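Local structure of beta-glucanase (Bacteroides thetaiotaomicron, 6EUG) at residues G48-H53 / Y57-E62; I324-L327 / Q332-F335. The protein probably hydrolyses O-glycosidic bonds, as a beta-1,3-galactosidase, this chain being the family 43 glycoside hydrolase part of a longer protein, with glucoimidazole bound in its pocket. All coordinates share one frame; numbering follows the deposited sequence.

Interaction 1: residues G48-H53 / Y57-E62; sequences GGILFH and YYWFGE
Gly48-His53 and Tyr57-Glu62 run antiparallel, their axes 4.6 Å apart at an angle of 155°, with hydrogen-bonded pairs Gly49-Phe60 and Leu51-Tyr58 taking turns with the non-hydrogen-bonded pairs Ile50-Trp59 and Phe52-Tyr57. They form the hairpin that starts one blade of the five-bladed beta-propeller of family 43 glycoside hydrolases. Each hydrogen-bonded pair exchanges two N-H...O bonds, the shortest being Tyr58 N to Leu51 O at 2.8 Å. Beyond these bonds the backbones stay close at the glycine end, Gly48 CA lying 3.0 Å from Phe60 O.

On the face carrying Ile50, Phe52, Tyr57 and Trp59, the main event is an edge-to-face aromatic pair with ring planes at 57°. Phe52 CD1 sits 3.4 Å above the Tyr57 plane and over its centre, while Tyr57 CG lies in the plane of the Phe52 ring. This follows from the Phe52 torsion (chi1 -170°), which sets CG opposite the backbone N and brings the ring end nearer the partner strand. Ile50 spans two neighbours: CG2 reaches the edge of the Tyr57 ring, and CG1 packs 3.9 Å from Trp59 CB, its CD1 lying above the rim of the indole. Beyond the hairpin the indole meets the rings of Trp86 and Tyr350 edge-to-face, and that of Trp352.

On the other face Leu51 sends CD1 to Tyr58 CD1, while its CG lies at the edge of the Phe60 ring, by CE1, with CD2 equally close to that atom. Glu62 OE1 accepts a hydrogen bond from the backbone N of Arg111, a residue of the glucoimidazole pocket, and its OE2 forms a salt bridge with Arg64, which places this strand end in the pocket's second shell. At the opposite end one water, in the plane of the Tyr58 ring, donates to His53 O (2.7 Å) and also bonds Tyr58 OH (2.7 Å).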
ATOM      1  N   GLY A  48       4.683   2.092   6.021  1.00 15.18           N
ATOM      2  CA  GLY A  48       5.882   2.357   5.222  1.00 15.93           C
ATOM      3  C   GLY A  48       6.263   1.295   4.202  1.00 15.44           C
ATOM      4  O   GLY A  48       5.508   0.360   3.903  1.00 15.38           O
ATOM      5  N   GLY A  49       7.417   1.519   3.612  1.00 17.14           N
ATOM      6  CA  GLY A  49       8.089   0.561   2.723  1.00 17.50           C
ATOM      7  C   GLY A  49       9.551   0.936   2.552  1.00 18.97           C
ATOM      8  O   GLY A  49       9.946   2.029   2.973  1.00 16.81           O
ATOM      9  N   ILE A  50      10.344   0.042   1.932  1.00 17.85           N
ATOM     10  CA  ILE A  50      11.802   0.155   1.906  1.00 17.54           C
ATOM     11  C   ILE A  50      12.330  -0.075   0.481  1.00 19.07           C
ATOM     12  O   ILE A  50      11.796  -0.886  -0.282  1.00 25.47           O
ATOM     13  CB  ILE A  50      12.444  -0.827   2.938  1.00 19.06           C
ATOM     14  CG1 ILE A  50      12.116  -0.369   4.375  1.00 15.68           C
ATOM     15  CG2 ILE A  50      13.951  -0.950   2.721  1.00 20.69           C
ATOM     16  CD1 ILE A  50      12.599  -1.302   5.477  1.00 22.42           C
ATOM     17  N   LEU A  51      13.364   0.672   0.110  1.00 18.80           N
ATOM     18  CA  LEU A  51      14.206   0.292  -1.038  1.00 20.07           C
ATOM     19  C   LEU A  51      15.709   0.339  -0.724  1.00 20.20           C
ATOM     20  O   LEU A  51      16.118   0.943   0.265  1.00 20.98           O
ATOM     21  CB  LEU A  51      13.904   1.172  -2.222  1.00 23.06           C
ATOM     22  CG  LEU A  51      14.229   2.667  -2.110  1.00 26.31           C
ATOM     23  CD1 LEU A  51      15.712   2.976  -2.272  1.00 30.06           C
ATOM     24  CD2 LEU A  51      13.471   3.442  -3.178  1.00 29.13           C
ATOM     25  N   PHE A  52      16.517  -0.273  -1.601  1.00 18.83           N
ATOM     26  CA  PHE A  52      17.978  -0.299  -1.485  1.00 17.87           C
ATOM     27  C   PHE A  52      18.603   0.448  -2.662  1.00 17.90           C
ATOM     28  O   PHE A  52      18.268   0.166  -3.801  1.00 18.68           O
ATOM     29  CB  PHE A  52      18.481  -1.750  -1.491  1.00 17.27           C
ATOM     30  CG  PHE A  52      19.971  -1.915  -1.146  1.00 16.90           C
ATOM     31  CD1 PHE A  52      20.417  -1.863   0.174  1.00 17.22           C
ATOM     32  CD2 PHE A  52      20.923  -2.159  -2.149  1.00 19.03           C
ATOM     33  CE1 PHE A  52      21.770  -2.042   0.493  1.00 17.32           C
ATOM     34  CE2 PHE A  52      22.278  -2.329  -1.837  1.00 18.29           C
ATOM     35  CZ  PHE A  52      22.701  -2.289  -0.537  1.00 17.61           C
ATOM     36  N   HIS A  53      19.534   1.372  -2.377  1.00 17.80           N
ATOM     37  CA  HIS A  53      20.225   2.125  -3.421  1.00 19.66           C
ATOM     38  C   HIS A  53      21.623   2.558  -3.003  1.00 21.05           C
ATOM     39  O   HIS A  53      21.806   3.133  -1.929  1.00 18.21           O
ATOM     40  CB  HIS A  53      19.421   3.361  -3.820  1.00 19.95           C
ATOM     41  CG  HIS A  53      19.945   4.044  -5.043  1.00 25.31           C
ATOM     42  ND1 HIS A  53      19.656   3.595  -6.312  1.00 26.88           N
ATOM     43  CD2 HIS A  53      20.732   5.137  -5.195  1.00 26.40           C
ATOM     44  CE1 HIS A  53      20.240   4.392  -7.197  1.00 29.22           C
ATOM     45  NE2 HIS A  53      20.896   5.337  -6.545  1.00 27.30           N
ATOM     46  N   TYR A  57      19.802   0.998   2.657  1.00 18.64           N
ATOM     47  CA  TYR A  57      18.350   0.885   2.737  1.00 19.52           C
ATOM     48  C   TYR A  57      17.746   2.252   3.121  1.00 19.25           C
ATOM     49  O   TYR A  57      18.271   2.920   3.994  1.00 17.65           O
ATOM     50  CB  TYR A  57      17.944  -0.191   3.793  1.00 17.99           C
ATOM     51  CG  TYR A  57      18.461  -1.567   3.421  1.00 17.62           C
ATOM     52  CD1 TYR A  57      17.728  -2.395   2.596  1.00 17.15           C
ATOM     53  CD2 TYR A  57      19.668  -2.044   3.947  1.00 17.61           C
ATOM     54  CE1 TYR A  57      18.220  -3.632   2.212  1.00 17.66           C
ATOM     55  CE2 TYR A  57      20.182  -3.263   3.576  1.00 16.05           C
ATOM     56  CZ  TYR A  57      19.437  -4.089   2.766  1.00 16.49           C
ATOM     57  OH  TYR A  57      19.955  -5.322   2.400  1.00 16.70           O
ATOM     58  N   TYR A  58      16.669   2.629   2.430  1.00 17.80           N
ATOM     59  CA  TYR A  58      15.819   3.792   2.755  1.00 16.84           C
ATOM     60  C   TYR A  58      14.404   3.341   3.107  1.00 16.94           C
ATOM     61  O   TYR A  58      13.782   2.627   2.329  1.00 15.41           O
ATOM     62  CB  TYR A  58      15.819   4.778   1.586  1.00 16.78           C
ATOM     63  CG  TYR A  58      17.196   5.341   1.313  1.00 17.59           C
ATOM     64  CD1 TYR A  58      18.109   4.670   0.483  1.00 17.98           C
ATOM     65  CD2 TYR A  58      17.612   6.523   1.887  1.00 17.65           C
ATOM     66  CE1 TYR A  58      19.386   5.189   0.248  1.00 17.96           C
ATOM     67  CE2 TYR A  58      18.883   7.039   1.645  1.00 18.17           C
ATOM     68  CZ  TYR A  58      19.775   6.367   0.835  1.00 17.40           C
ATOM     69  OH  TYR A  58      21.076   6.863   0.614  1.00 20.46           O
ATOM     70  N   TRP A  59      13.937   3.785   4.283  1.00 14.86           N
ATOM     71  CA  TRP A  59      12.608   3.478   4.849  1.00 15.54           C
ATOM     72  C   TRP A  59      11.791   4.763   4.812  1.00 15.69           C
ATOM     73  O   TRP A  59      12.179   5.737   5.426  1.00 17.14           O
ATOM     74  CB  TRP A  59      12.787   2.984   6.276  1.00 16.01           C
ATOM     75  CG  TRP A  59      11.542   2.615   7.096  1.00 16.29           C
ATOM     76  CD1 TRP A  59      10.213   2.717   6.728  1.00 16.54           C
ATOM     77  CD2 TRP A  59      11.542   2.110   8.445  1.00 17.40           C
ATOM     78  NE1 TRP A  59       9.407   2.275   7.776  1.00 16.31           N
ATOM     79  CE2 TRP A  59      10.200   1.924   8.835  1.00 16.21           C
ATOM     80  CE3 TRP A  59      12.562   1.820   9.376  1.00 17.20           C
ATOM     81  CZ2 TRP A  59       9.846   1.470  10.118  1.00 16.84           C
ATOM     82  CZ3 TRP A  59      12.222   1.347  10.631  1.00 17.27           C
ATOM     83  CH2 TRP A  59      10.874   1.171  11.003  1.00 17.64           C
ATOM     84  N   PHE A  60      10.741   4.791   3.994  1.00 13.79           N
ATOM     85  CA  PHE A  60       9.778   5.899   3.933  1.00 14.55           C
ATOM     86  C   PHE A  60       8.493   5.559   4.661  1.00 14.47           C
ATOM     87  O   PHE A  60       8.011   4.410   4.552  1.00 14.43           O
ATOM     88  CB  PHE A  60       9.450   6.252   2.475  1.00 15.35           C
ATOM     89  CG  PHE A  60      10.665   6.469   1.606  1.00 14.28           C
ATOM     90  CD1 PHE A  60      11.327   5.391   0.977  1.00 15.72           C
ATOM     91  CD2 PHE A  60      11.234   7.762   1.488  1.00 15.75           C
ATOM     92  CE1 PHE A  60      12.469   5.602   0.205  1.00 16.01           C
ATOM     93  CE2 PHE A  60      12.365   7.970   0.711  1.00 15.69           C
ATOM     94  CZ  PHE A  60      12.988   6.887   0.076  1.00 15.07           C
ATOM     95  N   GLY A  61       7.894   6.539   5.368  1.00 14.05           N
ATOM     96  CA  GLY A  61       6.595   6.291   6.009  1.00 13.96           C
ATOM     97  C   GLY A  61       5.913   7.588   6.452  1.00 14.53           C
ATOM     98  O   GLY A  61       6.487   8.703   6.339  1.00 14.18           O
ATOM     99  N   GLU A  62       4.702   7.426   6.987  1.00 13.05           N
ATOM    100  CA  GLU A  62       3.879   8.542   7.519  1.00 13.97           C
ATOM    101  C   GLU A  62       4.509   9.099   8.797  1.00 14.43           C
ATOM    102  O   GLU A  62       4.890   8.315   9.707  1.00 15.20           O
ATOM    103  CB  GLU A  62       2.499   8.026   7.874  1.00 16.05           C
ATOM    104  CG  GLU A  62       1.743   7.348   6.754  1.00 12.92           C
ATOM    105  CD  GLU A  62       0.697   6.346   7.228  1.00 12.93           C
ATOM    106  OE1 GLU A  62       0.065   5.721   6.352  1.00 14.37           O
ATOM    107  OE2 GLU A  62       0.491   6.203   8.473  1.00 14.49           O
TER
HETATM  108  O   HOH W   1      22.786   5.514  -1.020  1.00 23.30           O

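Interaction 2: residues I324-L327 / Q332-F335; sequences ILPL and QFFF
Phe334 O is approached by two groups of the opposite strand: Leu325 N donates to it at 2.9 Å in the carbonyl plane, and Ile324 CA supplies a CA-H...O contact at 3.4 Å. The return bond, Phe334 N to Leu325 O, has the same 2.9 Å length, but its donor is tilted 25° from the carbonyl plane. Together they fix the hydrogen-bonded pair Leu325-Phe334 in an antiparallel hairpin of the propeller blade built on strands 320-327 and 332-339. A second such pair, Leu327-Gln332, is uneven. Leu327 N meets Gln332 O at an almost straight N-H...O angle of 174° though from above the carbonyl plane, whereas Gln332 N to Leu327 O is weak.

Pro326, which has no N-H to give, occupies a non-hydrogen-bonded position opposite Phe333, where the pairing asks for none. Its CB lies 3.8 Å from Phe333 CE2. Further along that face Ile324 CG2 meets Phe333 CB, and Ile324 CG1 comes to the edge of the Phe335 ring near CD1 (4.3 Å). Phe268, of strand 265-270, also meets the Phe333 ring.

The reverse face is tighter. Leu327 CD1 presses to 3.3 Å from Phe334 CE1, the two side chains crossing at about a right angle and CG following at 3.6 Å. Phe334 leans this way because its CG stands beside the backbone N and opposite the carbonyl carbon (chi1 -56°). Trp371, nearly parallel to the Phe334 ring, and Phe373 add chain-terminal aromatics. The chemistry is therefore apolar packing around main-chain bonds, with Gln332 NE2 bonded to the side-chain carboxylate (OD2) of the C-terminal residue, Asp374, consistent with the C-terminal residues packing against this hairpin through Trp371, Phe373 and Asp374.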
ATOM      1  N   ILE A 324       6.399  -5.963   1.833  1.00 13.23           N
ATOM      2  CA  ILE A 324       7.237  -7.149   1.821  1.00 15.03           C
ATOM      3  C   ILE A 324       8.585  -6.786   1.183  1.00 14.81           C
ATOM      4  O   ILE A 324       8.653  -6.426  -0.009  1.00 15.59           O
ATOM      5  CB  ILE A 324       6.535  -8.390   1.202  1.00 16.23           C
ATOM      6  CG1 ILE A 324       5.408  -8.850   2.187  1.00 19.51           C
ATOM      7  CG2 ILE A 324       7.541  -9.555   1.095  1.00 16.91           C
ATOM      8  CD1 ILE A 324       4.340  -9.708   1.595  1.00 22.44           C
ATOM      9  N   LEU A 325       9.646  -6.853   2.009  1.00 15.18           N
ATOM     10  CA  LEU A 325      11.030  -6.507   1.586  1.00 16.94           C
ATOM     11  C   LEU A 325      11.745  -7.741   1.050  1.00 16.20           C
ATOM     12  O   LEU A 325      11.981  -8.685   1.832  1.00 17.11           O
ATOM     13  CB  LEU A 325      11.842  -5.986   2.778  1.00 21.38           C
ATOM     14  CG  LEU A 325      13.327  -5.638   2.593  1.00 26.34           C
ATOM     15  CD1 LEU A 325      13.540  -4.549   1.545  1.00 25.87           C
ATOM     16  CD2 LEU A 325      13.934  -5.286   3.939  1.00 28.88           C
ATOM     17  N   PRO A 326      12.150  -7.724  -0.234  1.00 16.48           N
ATOM     18  CA  PRO A 326      13.035  -8.801  -0.708  1.00 17.92           C
ATOM     19  C   PRO A 326      14.507  -8.533  -0.367  1.00 19.72           C
ATOM     20  O   PRO A 326      14.932  -7.367  -0.384  1.00 17.43           O
ATOM     21  CB  PRO A 326      12.841  -8.777  -2.238  1.00 21.98           C
ATOM     22  CG  PRO A 326      11.801  -7.729  -2.526  1.00 24.42           C
ATOM     23  CD  PRO A 326      11.761  -6.820  -1.341  1.00 19.76           C
ATOM     24  N   LEU A 327      15.272  -9.594  -0.070  1.00 18.71           N
ATOM     25  CA  LEU A 327      16.730  -9.545   0.006  1.00 19.07           C
ATOM     26  C   LEU A 327      17.250 -10.498  -1.086  1.00 19.12           C
ATOM     27  O   LEU A 327      17.489 -11.660  -0.811  1.00 19.59           O
ATOM     28  CB  LEU A 327      17.257  -9.984   1.394  1.00 21.42           C
ATOM     29  CG  LEU A 327      16.859  -9.158   2.634  1.00 24.19           C
ATOM     30  CD1 LEU A 327      17.607  -9.681   3.861  1.00 27.83           C
ATOM     31  CD2 LEU A 327      17.178  -7.688   2.446  1.00 23.51           C
ATOM     32  N   GLN A 332      15.631 -14.316   0.068  1.00 15.94           N
ATOM     33  CA  GLN A 332      14.756 -14.207   1.235  1.00 17.54           C
ATOM     34  C   GLN A 332      13.772 -13.046   1.107  1.00 17.92           C
ATOM     35  O   GLN A 332      13.976 -12.134   0.266  1.00 17.72           O
ATOM     36  CB  GLN A 332      15.590 -14.068   2.506  1.00 19.03           C
ATOM     37  CG  GLN A 332      16.375 -15.331   2.902  1.00 23.02           C
ATOM     38  CD  GLN A 332      17.365 -15.113   4.056  1.00 26.31           C
ATOM     39  OE1 GLN A 332      17.455 -14.019   4.617  1.00 26.33           O
ATOM     40  NE2 GLN A 332      18.128 -16.157   4.401  1.00 29.29           N
ATOM     41  N   PHE A 333      12.750 -13.074   1.979  1.00 15.78           N
ATOM     42  CA  PHE A 333      11.675 -12.062   2.025  1.00 15.28           C
ATOM     43  C   PHE A 333      11.257 -11.834   3.457  1.00 16.01           C
ATOM     44  O   PHE A 333      11.268 -12.805   4.262  1.00 16.79           O
ATOM     45  CB  PHE A 333      10.445 -12.516   1.183  1.00 15.28           C
ATOM     46  CG  PHE A 333      10.769 -12.788  -0.251  1.00 16.73           C
ATOM     47  CD1 PHE A 333      11.182 -14.064  -0.674  1.00 16.68           C
ATOM     48  CD2 PHE A 333      10.635 -11.785  -1.207  1.00 17.29           C
ATOM     49  CE1 PHE A 333      11.503 -14.300  -2.000  1.00 17.78           C
ATOM     50  CE2 PHE A 333      10.952 -12.034  -2.545  1.00 17.01           C
ATOM     51  CZ  PHE A 333      11.366 -13.296  -2.932  1.00 17.67           C
ATOM     52  N   PHE A 334      10.928 -10.577   3.800  1.00 15.73           N
ATOM     53  CA  PHE A 334      10.468 -10.201   5.159  1.00 15.79           C
ATOM     54  C   PHE A 334       9.181  -9.412   5.135  1.00 15.30           C
ATOM     55  O   PHE A 334       9.017  -8.525   4.304  1.00 17.68           O
ATOM     56  CB  PHE A 334      11.598  -9.422   5.912  1.00 17.38           C
ATOM     57  CG  PHE A 334      12.865 -10.219   5.971  1.00 20.07           C
ATOM     58  CD1 PHE A 334      13.698 -10.293   4.849  1.00 22.00           C
ATOM     59  CD2 PHE A 334      13.153 -11.021   7.076  1.00 22.28           C
ATOM     60  CE1 PHE A 334      14.812 -11.130   4.839  1.00 24.52           C
ATOM     61  CE2 PHE A 334      14.291 -11.836   7.087  1.00 23.59           C
ATOM     62  CZ  PHE A 334      15.118 -11.904   5.959  1.00 23.99           C
ATOM     63  N   PHE A 335       8.271  -9.790   6.046  1.00 17.38           N
ATOM     64  CA  PHE A 335       6.941  -9.201   6.208  1.00 16.17           C
ATOM     65  C   PHE A 335       7.038  -8.016   7.164  1.00 16.50           C
ATOM     66  O   PHE A 335       7.575  -8.172   8.276  1.00 15.77           O
ATOM     67  CB  PHE A 335       5.977 -10.269   6.748  1.00 16.58           C
ATOM     68  CG  PHE A 335       4.589  -9.767   7.077  1.00 16.93           C
ATOM     69  CD1 PHE A 335       3.700  -9.410   6.055  1.00 18.38           C
ATOM     70  CD2 PHE A 335       4.138  -9.736   8.401  1.00 18.37           C
ATOM     71  CE1 PHE A 335       2.407  -9.002   6.335  1.00 18.67           C
ATOM     72  CE2 PHE A 335       2.830  -9.353   8.695  1.00 18.46           C
ATOM     73  CZ  PHE A 335       1.969  -8.968   7.659  1.00 17.58           C
TER

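Both contacts are antiparallel hairpins, one at the first blade and the other at the last, and they meet side to side: Tyr57 OH packs against Leu327 CD2 at 3.6 Å and Ile50 CG2 against Leu325 CD1 at 3.8 Å. Interaction 2 is the more buried, with five of its eight residues inside, and its apolar side chains dominate. Interaction 1 grades from a buried glycine end near the ligand pocket to a more exposed Phe52-His53 end, where a water joins the strands. Their aromatic chemistry differs accordingly: interaction 1 pairs two rings across its strands, while the rings of interaction 2 meet aliphatic groups across the strands, and Phe333 and Phe334 find aromatic partners outside the hairpin.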